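Local structure of nicotinate phosphoribosyltransferase (Porphyromonas gingivalis, 2IM5) at residues Q110-L113 and Y114-T117. The protein probably joins nicotinate to the phosphoribosyl group of 5-phospho-alpha-D-ribose 1-diphosphate, at the expense of ATP, in the biosynthesis of NAD(+). Sequence-based numbering, arbitrary orientation.
Sequences QGLL and YRVT
Leu112 lies alongside the ring of Tyr114, both side chains pointing the same way: its CB is 3.8 Å from Tyr114 CE2, and its CD1 reaches the hydroxyl end, 3.8 Å from Tyr114 OH. The Tyr114 chi1 of 72°, with CG between the backbone N and the carbonyl carbon, brings the ring beside Leu112. The methylene CD of Arg115 comes up to the same Leu112 CD1 at 4.1 Å, before the chain bends away to a salt bridge with Glu94. Leu112 is also the N-cap residue of the short helix 113-116, which follows strand 105-110 of the antiparallel sheet in the N-terminal domain. Leu112 O accepts two hydrogen bonds: from Val116 N at 2.9 Å, nearly straight, and from Arg115 N at 3.0 Å, more bent and approaching from above the carbonyl plane. One residue further along, Thr117 N hydrogen-bonds to Leu113 O at 3.1 Å, while Thr117 OG1 is held by Glu214. Val116 turns back toward the corner at Gly111, where Val116 CG1 rests 3.5 Å from Gly111 N; Gly111, with phi 158° and psi -160°, turns the chain where the strand ends. Val116 CG2, the other branch, sits 3.4 Å from Leu112 O. Leu113 packs on Phe32 of strand 29-36 and on Tyr21 of helix 12-24.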
ATOM      1  N   GLN A 110       9.716   4.722  14.923  1.00 20.51           N
ATOM      2  CA  GLN A 110      10.868   3.841  15.002  1.00 19.19           C
ATOM      3  C   GLN A 110      10.686   2.813  16.108  1.00 15.93           C
ATOM      4  O   GLN A 110      10.173   3.125  17.174  1.00 15.87           O
ATOM      5  CB  GLN A 110      12.138   4.654  15.250  1.00 20.93           C
ATOM      6  CG  GLN A 110      13.394   3.826  15.176  1.00 25.57           C
ATOM      7  CD  GLN A 110      14.654   4.638  15.405  1.00 30.44           C
ATOM      8  OE1 GLN A 110      14.934   5.603  14.680  1.00 33.90           O
ATOM      9  NE2 GLN A 110      15.430   4.247  16.410  1.00 28.53           N
ATOM     10  N   GLY A 111      11.110   1.587  15.832  1.00 14.58           N
ATOM     11  CA  GLY A 111      10.989   0.504  16.789  1.00 14.11           C
ATOM     12  C   GLY A 111      11.029  -0.836  16.061  1.00 14.79           C
ATOM     13  O   GLY A 111      11.512  -0.923  14.936  1.00 14.55           O
ATOM     14  N   LEU A 112      10.537  -1.889  16.700  1.00 14.76           N
ATOM     15  CA  LEU A 112      10.526  -3.203  16.069  1.00 14.00           C
ATOM     16  C   LEU A 112       9.695  -3.091  14.797  1.00 15.02           C
ATOM     17  O   LEU A 112       8.582  -2.562  14.809  1.00 16.52           O
ATOM     18  CB  LEU A 112       9.934  -4.235  17.027  1.00 14.11           C
ATOM     19  CG  LEU A 112      10.838  -4.511  18.244  1.00 16.81           C
ATOM     20  CD1 LEU A 112      10.013  -4.997  19.410  1.00 14.84           C
ATOM     21  CD2 LEU A 112      11.920  -5.537  17.870  1.00 14.32           C
ATOM     22  N   LEU A 113      10.246  -3.579  13.695  1.00 13.64           N
ATOM     23  CA  LEU A 113       9.579  -3.491  12.405  1.00 13.74           C
ATOM     24  C   LEU A 113       8.167  -4.085  12.342  1.00 15.31           C
ATOM     25  O   LEU A 113       7.261  -3.459  11.771  1.00 14.17           O
ATOM     26  CB  LEU A 113      10.478  -4.107  11.327  1.00 13.19           C
ATOM     27  CG  LEU A 113      10.079  -3.997   9.845  1.00 13.85           C
ATOM     28  CD1 LEU A 113       9.609  -2.591   9.504  1.00 13.07           C
ATOM     29  CD2 LEU A 113      11.290  -4.355   8.980  1.00 11.99           C
ATOM     30  N   TYR A 114       7.956  -5.264  12.927  1.00 13.87           N
ATOM     31  CA  TYR A 114       6.629  -5.861  12.882  1.00 15.47           C
ATOM     32  C   TYR A 114       5.615  -4.979  13.605  1.00 17.52           C
ATOM     33  O   TYR A 114       4.423  -5.025  13.309  1.00 19.39           O
ATOM     34  CB  TYR A 114       6.636  -7.289  13.460  1.00 13.15           C
ATOM     35  CG  TYR A 114       6.803  -7.397  14.956  1.00 14.51           C
ATOM     36  CD1 TYR A 114       5.701  -7.308  15.816  1.00 14.48           C
ATOM     37  CD2 TYR A 114       8.066  -7.578  15.517  1.00 14.39           C
ATOM     38  CE1 TYR A 114       5.857  -7.393  17.205  1.00 14.02           C
ATOM     39  CE2 TYR A 114       8.233  -7.667  16.899  1.00 16.19           C
ATOM     40  CZ  TYR A 114       7.127  -7.573  17.736  1.00 15.16           C
ATOM     41  OH  TYR A 114       7.304  -7.666  19.092  1.00 17.81           O
ATOM     42  N   ARG A 115       6.092  -4.160  14.538  1.00 17.63           N
ATOM     43  CA  ARG A 115       5.210  -3.259  15.263  1.00 16.87           C
ATOM     44  C   ARG A 115       4.989  -1.936  14.528  1.00 17.45           C
ATOM     45  O   ARG A 115       3.855  -1.584  14.212  1.00 17.83           O
ATOM     46  CB  ARG A 115       5.770  -2.934  16.649  1.00 17.16           C
ATOM     47  CG  ARG A 115       5.770  -4.079  17.652  1.00 19.42           C
ATOM     48  CD  ARG A 115       6.148  -3.541  19.026  1.00 18.71           C
ATOM     49  NE  ARG A 115       5.168  -2.558  19.476  1.00 20.24           N
ATOM     50  CZ  ARG A 115       4.010  -2.868  20.054  1.00 22.11           C
ATOM     51  NH1 ARG A 115       3.687  -4.135  20.273  1.00 21.95           N
ATOM     52  NH2 ARG A 115       3.152  -1.910  20.370  1.00 22.36           N
ATOM     53  N   VAL A 116       6.071  -1.206  14.250  1.00 16.73           N
ATOM     54  CA  VAL A 116       5.946   0.105  13.611  1.00 15.31           C
ATOM     55  C   VAL A 116       5.415   0.151  12.184  1.00 15.86           C
ATOM     56  O   VAL A 116       4.956   1.196  11.729  1.00 15.34           O
ATOM     57  CB  VAL A 116       7.275   0.904  13.680  1.00 15.82           C
ATOM     58  CG1 VAL A 116       7.718   1.020  15.139  1.00 14.64           C
ATOM     59  CG2 VAL A 116       8.349   0.246  12.842  1.00 13.66           C
ATOM     60  N   THR A 117       5.458  -0.963  11.468  1.00 16.24           N
ATOM     61  CA  THR A 117       4.937  -0.943  10.113  1.00 16.62           C
ATOM     62  C   THR A 117       3.426  -0.646  10.154  1.00 16.92           C
ATOM     63  O   THR A 117       2.869  -0.085   9.218  1.00 17.76           O
ATOM     64  CB  THR A 117       5.182  -2.286   9.388  1.00 16.91           C
ATOM     65  OG1 THR A 117       4.782  -2.158   8.018  1.00 18.74           O
ATOM     66  CG2 THR A 117       4.390  -3.416  10.042  1.00 15.19           C
TER